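PDB 4JBM: interferon-inducible protein AIM2 from Mus musculus, which senses double-stranded DNA in the cytosol through its HIN domain, the part present here, and nucleates an inflammasome that leads to pyroptosis. Local coordinates for residues A[27-32]-A[38-43]; A[12-17]-A[46-51]; A[60-63]-A[68-71]. All coordinates share one frame; numbering follows the deposited sequence.

Overall arrangement
All three contacts lie in the first OB fold of the HIN domain and reach one sheet. Interaction 1 is its buried part, the hairpin of strands 25-32 and 37-42, held by paired backbone bonds and apolar side chains. Interactions 2 and 3 are surface contacts on opposite sides of that hairpin. In interaction 2, a lysine of the turn 46-50 lies against the irregular part of strand 4-16, the neighbour of 25-32, without any polar bond between the segments. Interaction 3 returns to backbone pairing, but with two bonds only, and adds a sulfur-aromatic contact; its strand 69-71 runs beside 37-42. F47 touches both V42 and V71.

Interaction 1 (A[27-32]-A[38-43]); sequences FHATVA and FFVKVL
The ring of F38 carries a methyl of V31 over one face: CG2 of V31 stands 3.8 Å from the ring centroid, 29° off the normal, in a CH-pi contact. On the opposite face of this beta hairpin, part of the first OB fold of the HIN domain, the F39 ring turns an edge to T30, whose OG1 lies in the ring plane 3.3 Å from F39 CD1. The H28 ring lies alongside K41, with NE2 of H28 3.8 Å from CG of K41.

Three hydrogen-bonded antiparallel pairs, F27 with V42, A29 with V40 and V31 with F38, join the strands. At the central pair, V40 N gives a nearly straight bond to A29 O (171° at the hydrogen), while F27 N to V42 O at the end is weak. The side chains of these three pairs share one face of the sheet, where M69 packs on F38 and V40 from the next strand. H28, T30, F39 and K41 occupy the other, where H28 meets F162 and F39 meets I111 and N113.

V40 straddles two partners. With CG1 anti to its carbonyl carbon (chi1 -51°), it sends that methyl to V31 CG2 at 3.7 Å and CG2 to the methyl of A29, CB, at 3.6 Å.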
ATOM      1  N   PHE A  27      10.911   2.074   1.016  1.00 93.87           N
ATOM      2  CA  PHE A  27       9.701   2.244   1.807  1.00 87.15           C
ATOM      3  C   PHE A  27       8.553   2.829   1.000  1.00 84.80           C
ATOM      4  O   PHE A  27       8.727   3.237  -0.158  1.00 79.63           O
ATOM      5  CB  PHE A  27       9.945   2.995   3.126  1.00 86.32           C
ATOM      6  CG  PHE A  27      10.312   4.450   2.964  1.00 95.16           C
ATOM      7  CD1 PHE A  27      11.628   4.832   2.742  1.00 95.25           C
ATOM      8  CD2 PHE A  27       9.341   5.437   3.082  1.00 97.11           C
ATOM      9  CE1 PHE A  27      11.966   6.171   2.614  1.00 94.94           C
ATOM     10  CE2 PHE A  27       9.672   6.779   2.958  1.00 93.57           C
ATOM     11  CZ  PHE A  27      10.986   7.147   2.723  1.00 92.56           C
ATOM     12  N   HIS A  28       7.376   2.827   1.618  1.00 86.85           N
ATOM     13  CA  HIS A  28       6.173   3.341   0.993  1.00 84.94           C
ATOM     14  C   HIS A  28       5.579   4.473   1.817  1.00 77.94           C
ATOM     15  O   HIS A  28       5.630   4.462   3.051  1.00 75.10           O
ATOM     16  CB  HIS A  28       5.155   2.218   0.830  1.00 85.16           C
ATOM     17  CG  HIS A  28       5.568   1.185  -0.165  1.00 81.26           C
ATOM     18  ND1 HIS A  28       6.272   0.052   0.181  1.00 70.96           N
ATOM     19  CD2 HIS A  28       5.397   1.129  -1.507  1.00 80.78           C
ATOM     20  CE1 HIS A  28       6.502  -0.666  -0.902  1.00 79.25           C
ATOM     21  NE2 HIS A  28       5.982  -0.039  -1.940  1.00 76.28           N
ATOM     22  N   ALA A  29       4.993   5.440   1.121  1.00 72.15           N
ATOM     23  CA  ALA A  29       4.392   6.587   1.774  1.00 65.51           C
ATOM     24  C   ALA A  29       3.131   7.001   1.036  1.00 67.05           C
ATOM     25  O   ALA A  29       2.894   6.573  -0.088  1.00 65.86           O
ATOM     26  CB  ALA A  29       5.385   7.744   1.842  1.00 63.81           C
ATOM     27  N   THR A  30       2.300   7.803   1.684  1.00 64.09           N
ATOM     28  CA  THR A  30       1.154   8.405   1.010  1.00 60.46           C
ATOM     29  C   THR A  30       1.319   9.901   1.102  1.00 65.20           C
ATOM     30  O   THR A  30       1.604  10.430   2.176  1.00 67.85           O
ATOM     31  CB  THR A  30      -0.171   8.008   1.663  1.00 56.77           C
ATOM     32  OG1 THR A  30      -0.301   6.584   1.644  1.00 60.13           O
ATOM     33  CG2 THR A  30      -1.352   8.623   0.914  1.00 56.16           C
ATOM     34  N   VAL A  31       1.189  10.587  -0.023  1.00 68.00           N
ATOM     35  CA  VAL A  31       1.324  12.038  -0.003  1.00 65.32           C
ATOM     36  C   VAL A  31       0.121  12.632  -0.719  1.00 70.21           C
ATOM     37  O   VAL A  31      -0.624  11.912  -1.384  1.00 77.62           O
ATOM     38  CB  VAL A  31       2.644  12.499  -0.653  1.00 63.32           C
ATOM     39  CG1 VAL A  31       3.839  11.840   0.021  1.00 62.27           C
ATOM     40  CG2 VAL A  31       2.629  12.198  -2.132  1.00 49.78           C
ATOM     41  N   ALA A  32      -0.081  13.933  -0.576  1.00 69.58           N
ATOM     42  CA  ALA A  32      -1.261  14.566  -1.147  1.00 69.55           C
ATOM     43  C   ALA A  32      -0.997  15.992  -1.568  1.00 68.75           C
ATOM     44  O   ALA A  32      -0.213  16.707  -0.952  1.00 63.52           O
ATOM     45  CB  ALA A  32      -2.419  14.523  -0.160  1.00 62.73           C
ATOM     46  N   PHE A  38      -1.679  10.439  -3.649  1.00 65.44           N
ATOM     47  CA  PHE A  38      -1.155   9.261  -4.322  1.00 62.65           C
ATOM     48  C   PHE A  38      -0.136   8.592  -3.420  1.00 62.63           C
ATOM     49  O   PHE A  38       0.375   9.208  -2.476  1.00 70.75           O
ATOM     50  CB  PHE A  38      -0.574   9.601  -5.703  1.00 57.98           C
ATOM     51  CG  PHE A  38       0.371  10.762  -5.697  1.00 71.38           C
ATOM     52  CD1 PHE A  38       1.726  10.570  -5.480  1.00 73.50           C
ATOM     53  CD2 PHE A  38      -0.098  12.050  -5.901  1.00 61.09           C
ATOM     54  CE1 PHE A  38       2.598  11.643  -5.481  1.00 80.85           C
ATOM     55  CE2 PHE A  38       0.766  13.126  -5.898  1.00 70.24           C
ATOM     56  CZ  PHE A  38       2.115  12.922  -5.684  1.00 74.78           C
ATOM     57  N   PHE A  39       0.139   7.324  -3.700  1.00 68.52           N
ATOM     58  CA  PHE A  39       1.124   6.570  -2.942  1.00 59.80           C
ATOM     59  C   PHE A  39       2.460   6.724  -3.630  1.00 72.37           C
ATOM     60  O   PHE A  39       2.524   6.883  -4.851  1.00 62.85           O
ATOM     61  CB  PHE A  39       0.696   5.102  -2.849  1.00 61.25           C
ATOM     62  CG  PHE A  39      -0.751   4.938  -2.492  1.00 70.15           C
ATOM     63  CD1 PHE A  39      -1.200   5.247  -1.211  1.00 75.02           C
ATOM     64  CD2 PHE A  39      -1.673   4.519  -3.443  1.00 67.22           C
ATOM     65  CE1 PHE A  39      -2.545   5.123  -0.877  1.00 65.53           C
ATOM     66  CE2 PHE A  39      -3.022   4.389  -3.121  1.00 78.20           C
ATOM     67  CZ  PHE A  39      -3.457   4.692  -1.834  1.00 71.86           C
ATOM     68  N   VAL A  40       3.525   6.761  -2.841  1.00 82.05           N
ATOM     69  CA  VAL A  40       4.861   6.866  -3.392  1.00 83.89           C
ATOM     70  C   VAL A  40       5.728   5.708  -2.906  1.00 77.98           C
ATOM     71  O   VAL A  40       5.754   5.379  -1.713  1.00 67.81           O
ATOM     72  CB  VAL A  40       5.514   8.255  -3.116  1.00 79.67           C
ATOM     73  CG1 VAL A  40       4.573   9.377  -3.526  1.00 89.13           C
ATOM     74  CG2 VAL A  40       5.863   8.407  -1.652  1.00 84.83           C
ATOM     75  N   LYS A  41       6.380   5.051  -3.861  1.00 84.59           N
ATOM     76  CA  LYS A  41       7.396   4.051  -3.567  1.00 75.27           C
ATOM     77  C   LYS A  41       8.733   4.737  -3.649  1.00 73.45           C
ATOM     78  O   LYS A  41       9.149   5.172  -4.729  1.00 76.75           O
ATOM     79  CB  LYS A  41       7.359   2.917  -4.600  1.00 80.11           C
ATOM     80  CG  LYS A  41       8.367   1.788  -4.331  1.00 71.45           C
ATOM     81  CD  LYS A  41       8.113   0.570  -5.212  1.00 82.48           C
ATOM     82  CE  LYS A  41       8.423   0.853  -6.676  1.00 86.96           C
ATOM     83  NZ  LYS A  41       8.212  -0.346  -7.539  1.00 91.78           N
ATOM     84  N   VAL A  42       9.407   4.867  -2.529  1.00 71.18           N
ATOM     85  CA  VAL A  42      10.697   5.488  -2.601  1.00 90.61           C
ATOM     86  C   VAL A  42      11.810   4.443  -2.549  1.00101.82           C
ATOM     87  O   VAL A  42      12.088   3.849  -1.525  1.00109.36           O
ATOM     88  CB  VAL A  42      10.858   6.585  -1.542  1.00 92.44           C
ATOM     89  CG1 VAL A  42      11.173   6.005  -0.179  1.00 99.77           C
ATOM     90  CG2 VAL A  42      11.934   7.554  -1.971  1.00101.42           C
ATOM     91  N   LEU A  43      12.466   4.257  -3.680  1.00100.90           N
ATOM     92  CA  LEU A  43      13.558   3.311  -3.787  1.00101.46           C
ATOM     93  C   LEU A  43      14.654   3.745  -2.843  1.00113.86           C
ATOM     94  O   LEU A  43      15.326   2.921  -2.264  1.00129.82           O
ATOM     95  CB  LEU A  43      14.082   3.234  -5.221  1.00 86.29           C
ATOM     96  CG  LEU A  43      13.342   2.354  -6.231  1.00 86.60           C
ATOM     97  CD1 LEU A  43      12.205   1.573  -5.605  1.00 79.84           C
ATOM     98  CD2 LEU A  43      12.857   3.095  -7.463  1.00 81.08           C
TER

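Interaction 2 (A[12-17]-A[46-51]); sequences INPFEC and QFKDKF
K48 meets P14 and I12 along almost the whole length of its side chain. From the 3-10 turn 46-50 its CB already points at the other segment and stands 4.1 Å from CG of P14. The next carbon, K48 CG, comes to 4.0 Å from CD of P14. The chain then bends at chi2 (71°), which brings K48 CD to 3.9 Å from P14 CD, and at the same time towards the carbonyl of I12. Here the aliphatic part of the lysine crosses the CG-CD side of the proline at a slant, a loose van der Waals contact between two apolar surfaces. K48 CE is the carbon that approaches most closely, 3.4 Å from I12 O, and the side-chain oxygen of N13, OD1, is 4.2 Å from the same CE.

A second bend, at chi4 (44°), carries the ammonium nitrogen back over its own turn. There K48 NZ makes a weak hydrogen bond of 3.3 Å to the carbonyl oxygen of F51, while the backbone of the same turn is closed by F51 N bonding to K48 O at 3.0 Å. The lysine therefore reaches across with its carbons and spends its polar tip on its own segment.

F27 of the adjacent strand packs against both P14 and K48, so the aliphatic contact continues into the sheet, and F47 and F51 turn to V42 and V40. Further along 12-17, C17 forms a disulfide with C179. The arrangement is a surface contact within the first OB fold of the HIN domain, between the irregular part of strand 4-16 at residues 12-14 and the 3-10 turn that lies in the connection from strand 37-42 to strand 56-60.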
ATOM      1  N   ILE A  12       5.754   4.427   6.220  1.00 71.05           N
ATOM      2  CA  ILE A  12       6.266   3.339   7.047  1.00 83.05           C
ATOM      3  C   ILE A  12       7.794   3.373   7.115  1.00 92.71           C
ATOM      4  O   ILE A  12       8.449   3.903   6.215  1.00 78.64           O
ATOM      5  CB  ILE A  12       5.816   1.963   6.529  1.00 74.57           C
ATOM      6  CG1 ILE A  12       6.522   1.621   5.215  1.00 75.01           C
ATOM      7  CG2 ILE A  12       4.302   1.923   6.379  1.00 54.71           C
ATOM      8  CD1 ILE A  12       6.087   0.291   4.610  1.00 80.24           C
ATOM      9  N   ASN A  13       8.357   2.812   8.185  1.00 99.59           N
ATOM     10  CA  ASN A  13       9.808   2.690   8.282  1.00 98.23           C
ATOM     11  C   ASN A  13      10.325   1.683   7.256  1.00 92.91           C
ATOM     12  O   ASN A  13       9.687   0.654   7.012  1.00 88.30           O
ATOM     13  CB  ASN A  13      10.237   2.293   9.698  1.00100.56           C
ATOM     14  CG  ASN A  13      10.121   3.440  10.688  1.00110.30           C
ATOM     15  OD1 ASN A  13      10.877   4.411  10.629  1.00112.70           O
ATOM     16  ND2 ASN A  13       9.181   3.320  11.617  1.00115.31           N
ATOM     17  N   PRO A  14      11.494   1.973   6.662  1.00 93.37           N
ATOM     18  CA  PRO A  14      12.057   1.156   5.585  1.00 93.05           C
ATOM     19  C   PRO A  14      12.290  -0.298   5.992  1.00 92.97           C
ATOM     20  O   PRO A  14      12.626  -0.591   7.141  1.00 86.83           O
ATOM     21  CB  PRO A  14      13.396   1.840   5.294  1.00 95.80           C
ATOM     22  CG  PRO A  14      13.195   3.258   5.726  1.00 98.28           C
ATOM     23  CD  PRO A  14      12.319   3.162   6.940  1.00 99.03           C
ATOM     24  N   PHE A  15      12.089  -1.196   5.038  1.00 86.32           N
ATOM     25  CA  PHE A  15      12.286  -2.620   5.247  1.00 91.10           C
ATOM     26  C   PHE A  15      13.032  -3.132   4.039  1.00 94.35           C
ATOM     27  O   PHE A  15      12.947  -2.539   2.964  1.00 85.91           O
ATOM     28  CB  PHE A  15      10.935  -3.330   5.364  1.00 84.85           C
ATOM     29  CG  PHE A  15      10.075  -3.230   4.124  1.00 85.63           C
ATOM     30  CD1 PHE A  15       9.348  -2.075   3.868  1.00 82.47           C
ATOM     31  CD2 PHE A  15       9.979  -4.287   3.226  1.00 72.04           C
ATOM     32  CE1 PHE A  15       8.546  -1.964   2.741  1.00 77.63           C
ATOM     33  CE2 PHE A  15       9.171  -4.184   2.091  1.00 80.03           C
ATOM     34  CZ  PHE A  15       8.456  -3.018   1.851  1.00 71.61           C
ATOM     35  N   GLU A  16      13.746  -4.244   4.192  1.00 89.31           N
ATOM     36  CA  GLU A  16      14.488  -4.762   3.060  1.00 87.30           C
ATOM     37  C   GLU A  16      13.519  -5.397   2.079  1.00 80.66           C
ATOM     38  O   GLU A  16      12.672  -6.209   2.451  1.00 88.07           O
ATOM     39  CB  GLU A  16      15.537  -5.788   3.488  1.00 98.28           C
ATOM     40  CG  GLU A  16      16.139  -6.519   2.299  1.00114.96           C
ATOM     41  CD  GLU A  16      17.177  -7.551   2.693  1.00129.78           C
ATOM     42  OE1 GLU A  16      17.391  -7.752   3.908  1.00134.10           O
ATOM     43  OE2 GLU A  16      17.774  -8.169   1.785  1.00134.66           O
ATOM     44  N   CYS A  17      13.661  -5.023   0.817  1.00 74.55           N
ATOM     45  CA  CYS A  17      12.819  -5.547  -0.241  1.00 89.64           C
ATOM     46  C   CYS A  17      13.739  -6.021  -1.366  1.00 98.89           C
ATOM     47  O   CYS A  17      14.955  -5.853  -1.275  1.00 96.55           O
ATOM     48  CB  CYS A  17      11.872  -4.445  -0.718  1.00 95.52           C
ATOM     49  SG  CYS A  17      10.852  -4.878  -2.129  1.00179.50           S
ATOM     50  N   GLN A  46      17.293   6.655   1.882  1.00110.66           N
ATOM     51  CA  GLN A  46      17.948   7.736   2.588  1.00111.37           C
ATOM     52  C   GLN A  46      16.879   8.787   2.880  1.00111.29           C
ATOM     53  O   GLN A  46      16.911   9.463   3.899  1.00104.23           O
ATOM     54  CB  GLN A  46      19.112   8.296   1.779  1.00117.65           C
ATOM     55  CG  GLN A  46      18.772   8.654   0.347  1.00124.22           C
ATOM     56  CD  GLN A  46      19.031  10.114   0.041  1.00132.56           C
ATOM     57  OE1 GLN A  46      19.117  10.502  -1.118  1.00133.41           O
ATOM     58  NE2 GLN A  46      19.151  10.933   1.082  1.00135.06           N
ATOM     59  N   PHE A  47      15.903   8.852   1.983  1.00105.17           N
ATOM     60  CA  PHE A  47      14.883   9.878   1.905  1.00 98.39           C
ATOM     61  C   PHE A  47      13.888   9.850   3.066  1.00 92.48           C
ATOM     62  O   PHE A  47      13.016  10.685   3.144  1.00100.78           O
ATOM     63  CB  PHE A  47      14.134   9.742   0.589  1.00101.54           C
ATOM     64  CG  PHE A  47      14.810  10.407  -0.576  1.00 99.66           C
ATOM     65  CD1 PHE A  47      15.659  11.467  -0.386  1.00102.92           C
ATOM     66  CD2 PHE A  47      14.577   9.975  -1.860  1.00 87.09           C
ATOM     67  CE1 PHE A  47      16.271  12.073  -1.456  1.00 99.12           C
ATOM     68  CE2 PHE A  47      15.181  10.579  -2.931  1.00 85.93           C
ATOM     69  CZ  PHE A  47      16.032  11.630  -2.729  1.00 91.14           C
ATOM     70  N   LYS A  48      13.974   8.854   3.929  1.00 89.43           N
ATOM     71  CA  LYS A  48      12.983   8.660   4.974  1.00 93.71           C
ATOM     72  C   LYS A  48      12.875   9.830   5.921  1.00 94.97           C
ATOM     73  O   LYS A  48      11.803  10.142   6.394  1.00 91.44           O
ATOM     74  CB  LYS A  48      13.273   7.395   5.779  1.00 85.79           C
ATOM     75  CG  LYS A  48      12.279   7.139   6.895  1.00 86.82           C
ATOM     76  CD  LYS A  48      10.934   6.731   6.336  1.00 82.27           C
ATOM     77  CE  LYS A  48       9.847   6.798   7.384  1.00 82.50           C
ATOM     78  NZ  LYS A  48       9.902   8.023   8.220  1.00 79.77           N
ATOM     79  N   ASP A  49      13.996  10.446   6.229  1.00100.03           N
ATOM     80  CA  ASP A  49      14.042  11.563   7.176  1.00108.84           C
ATOM     81  C   ASP A  49      13.237  12.784   6.715  1.00101.48           C
ATOM     82  O   ASP A  49      12.982  13.707   7.493  1.00 98.35           O
ATOM     83  CB  ASP A  49      15.498  11.974   7.451  1.00128.36           C
ATOM     84  CG  ASP A  49      16.255  12.366   6.183  1.00136.98           C
ATOM     85  OD1 ASP A  49      15.965  11.793   5.111  1.00139.52           O
ATOM     86  OD2 ASP A  49      17.135  13.252   6.258  1.00136.67           O
ATOM     87  N   LYS A  50      12.840  12.775   5.446  1.00 96.59           N
ATOM     88  CA  LYS A  50      12.112  13.886   4.853  1.00 97.39           C
ATOM     89  C   LYS A  50      10.630  13.542   4.736  1.00 96.24           C
ATOM     90  O   LYS A  50       9.790  14.418   4.537  1.00 94.85           O
ATOM     91  CB  LYS A  50      12.704  14.210   3.478  1.00100.33           C
ATOM     92  CG  LYS A  50      14.186  14.593   3.529  1.00105.01           C
ATOM     93  CD  LYS A  50      14.799  14.702   2.137  1.00103.52           C
ATOM     94  CE  LYS A  50      16.187  15.309   2.196  1.00 98.44           C
ATOM     95  NZ  LYS A  50      16.129  16.763   2.480  1.00 97.25           N
ATOM     96  N   PHE A  51      10.331  12.252   4.851  1.00 88.45           N
ATOM     97  CA  PHE A  51       8.969  11.746   4.748  1.00 76.44           C
ATOM     98  C   PHE A  51       8.322  11.505   6.119  1.00 75.67           C
ATOM     99  O   PHE A  51       8.168  10.364   6.568  1.00 74.30           O
ATOM    100  CB  PHE A  51       8.974  10.446   3.945  1.00 74.37           C
ATOM    101  CG  PHE A  51       8.978  10.644   2.453  1.00 77.47           C
ATOM    102  CD1 PHE A  51      10.168  10.880   1.766  1.00 81.46           C
ATOM    103  CD2 PHE A  51       7.794  10.579   1.734  1.00 74.27           C
ATOM    104  CE1 PHE A  51      10.168  11.049   0.381  1.00 77.86           C
ATOM    105  CE2 PHE A  51       7.785  10.746   0.351  1.00 75.76           C
ATOM    106  CZ  PHE A  51       8.972  10.986  -0.324  1.00 73.05           C
TER

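Interaction 3 (A[60-63]-A[68-71]); sequences SNYL and FMEV
L63 and E70 exchange two backbone hydrogen bonds and so form a hydrogen-bonded antiparallel pair. E70 N reaches L63 O at 2.9 Å, and L63 N reaches E70 O at 3.1 Å. The carbonyl oxygen of L63 is also approached by carbons of M69, CG at 3.5 Å among them. Beyond the backbone, CB of L63 and CB of E70 face each other at 4.1 Å on the same side of the sheet, and E70 turns its carboxylate to H65, which hydrogen-bonds OE1.

Y62 and M69 make the principal side-chain contact. CG of M69 is anti to its backbone N (chi1 -179°), and the thioether ends over one face of the tyrosine ring: SD is 4.0 Å from the ring centroid, 20° off the normal and displaced toward the CD1 side, a Met-aromatic contact. The two side chains cross at about a right angle. Y62 CB lies 3.5 Å from E70 O, while its hydroxyl is held by the N-terminal residues M1 and D2.

M69 also packs on F38, V40 and I59, which carries the contact inward. The whole is a short beta hairpin, strands 63-64 and 69-71, at the margin of the first OB-fold sheet of the HIN domain.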
ATOM      1  N   SER A  60      11.358  16.352  -7.180  1.00 84.12           N
ATOM      2  CA  SER A  60      11.716  16.557  -8.577  1.00 88.06           C
ATOM      3  C   SER A  60      12.469  15.345  -9.116  1.00 89.05           C
ATOM      4  O   SER A  60      13.063  14.589  -8.344  1.00 84.49           O
ATOM      5  CB  SER A  60      12.560  17.821  -8.723  1.00 91.00           C
ATOM      6  OG  SER A  60      13.599  17.832  -7.766  1.00 98.26           O
ATOM      7  N   ASN A  61      12.410  15.155 -10.433  1.00 90.61           N
ATOM      8  CA  ASN A  61      13.078  14.043 -11.120  1.00 87.69           C
ATOM      9  C   ASN A  61      12.558  12.692 -10.631  1.00 89.82           C
ATOM     10  O   ASN A  61      13.312  11.878 -10.097  1.00 85.43           O
ATOM     11  CB  ASN A  61      14.607  14.128 -10.986  1.00 66.40           C
ATOM     12  CG  ASN A  61      15.328  13.137 -11.888  1.00 88.59           C
ATOM     13  OD1 ASN A  61      14.942  12.938 -13.042  1.00 96.62           O
ATOM     14  ND2 ASN A  61      16.366  12.494 -11.359  1.00 88.07           N
ATOM     15  N   TYR A  62      11.269  12.448 -10.860  1.00 85.30           N
ATOM     16  CA  TYR A  62      10.611  11.234 -10.386  1.00 79.33           C
ATOM     17  C   TYR A  62       9.925  10.536 -11.548  1.00 75.26           C
ATOM     18  O   TYR A  62       9.714  11.134 -12.605  1.00 77.33           O
ATOM     19  CB  TYR A  62       9.569  11.569  -9.306  1.00 68.78           C
ATOM     20  CG  TYR A  62       8.551  12.593  -9.761  1.00 69.11           C
ATOM     21  CD1 TYR A  62       7.457  12.231 -10.540  1.00 66.73           C
ATOM     22  CD2 TYR A  62       8.695  13.930  -9.417  1.00 57.16           C
ATOM     23  CE1 TYR A  62       6.543  13.176 -10.959  1.00 71.95           C
ATOM     24  CE2 TYR A  62       7.789  14.870  -9.827  1.00 62.30           C
ATOM     25  CZ  TYR A  62       6.716  14.493 -10.595  1.00 74.74           C
ATOM     26  OH  TYR A  62       5.810  15.445 -11.000  1.00 90.36           O
ATOM     27  N   LEU A  63       9.572   9.272 -11.355  1.00 76.31           N
ATOM     28  CA  LEU A  63       8.814   8.569 -12.371  1.00 82.14           C
ATOM     29  C   LEU A  63       7.363   8.536 -11.938  1.00 88.78           C
ATOM     30  O   LEU A  63       7.051   8.457 -10.750  1.00 80.82           O
ATOM     31  CB  LEU A  63       9.335   7.143 -12.584  1.00 87.20           C
ATOM     32  CG  LEU A  63      10.610   6.949 -13.408  1.00 87.58           C
ATOM     33  CD1 LEU A  63      10.567   7.832 -14.645  1.00 90.23           C
ATOM     34  CD2 LEU A  63      11.848   7.242 -12.584  1.00 90.06           C
ATOM     35  N   PHE A  68       1.129   4.824  -9.437  1.00108.25           N
ATOM     36  CA  PHE A  68       1.843   5.440  -8.313  1.00 96.98           C
ATOM     37  C   PHE A  68       2.982   6.351  -8.748  1.00 93.16           C
ATOM     38  O   PHE A  68       3.123   6.667  -9.927  1.00 89.80           O
ATOM     39  CB  PHE A  68       2.351   4.374  -7.323  1.00 87.32           C
ATOM     40  CG  PHE A  68       3.471   3.502  -7.856  1.00 86.68           C
ATOM     41  CD1 PHE A  68       3.227   2.535  -8.829  1.00 88.38           C
ATOM     42  CD2 PHE A  68       4.766   3.639  -7.364  1.00 82.29           C
ATOM     43  CE1 PHE A  68       4.261   1.725  -9.312  1.00 88.71           C
ATOM     44  CE2 PHE A  68       5.806   2.836  -7.836  1.00 77.11           C
ATOM     45  CZ  PHE A  68       5.553   1.876  -8.813  1.00 78.43           C
ATOM     46  N   MET A  69       3.786   6.779  -7.781  1.00 93.69           N
ATOM     47  CA  MET A  69       4.931   7.622  -8.081  1.00 92.60           C
ATOM     48  C   MET A  69       6.177   6.981  -7.495  1.00 84.90           C
ATOM     49  O   MET A  69       6.205   6.600  -6.325  1.00 76.42           O
ATOM     50  CB  MET A  69       4.755   9.022  -7.500  1.00 87.01           C
ATOM     51  CG  MET A  69       5.920   9.936  -7.828  1.00 92.43           C
ATOM     52  SD  MET A  69       5.694  11.629  -7.260  1.00 95.88           S
ATOM     53  CE  MET A  69       6.766  11.579  -5.836  1.00 44.75           C
ATOM     54  N   GLU A  70       7.211   6.879  -8.324  1.00 84.52           N
ATOM     55  CA  GLU A  70       8.466   6.269  -7.919  1.00 73.22           C
ATOM     56  C   GLU A  70       9.524   7.327  -7.660  1.00 70.94           C
ATOM     57  O   GLU A  70       9.782   8.185  -8.511  1.00 75.93           O
ATOM     58  CB  GLU A  70       8.942   5.289  -9.000  1.00 75.45           C
ATOM     59  CG  GLU A  70      10.098   4.406  -8.574  1.00 79.34           C
ATOM     60  CD  GLU A  70      10.350   3.260  -9.535  1.00 82.08           C
ATOM     61  OE1 GLU A  70       9.652   3.164 -10.570  1.00 73.28           O
ATOM     62  OE2 GLU A  70      11.262   2.459  -9.254  1.00 85.66           O
ATOM     63  N   VAL A  71      10.134   7.257  -6.482  1.00 78.94           N
ATOM     64  CA  VAL A  71      11.178   8.199  -6.090  1.00 81.79           C
ATOM     65  C   VAL A  71      12.507   7.469  -5.927  1.00 91.46           C
ATOM     66  O   VAL A  71      12.646   6.613  -5.051  1.00 95.42           O
ATOM     67  CB  VAL A  71      10.824   8.913  -4.772  1.00 79.27           C
ATOM     68  CG1 VAL A  71      11.999   9.743  -4.286  1.00 67.13           C
ATOM     69  CG2 VAL A  71       9.610   9.797  -4.961  1.00 67.20           C
TER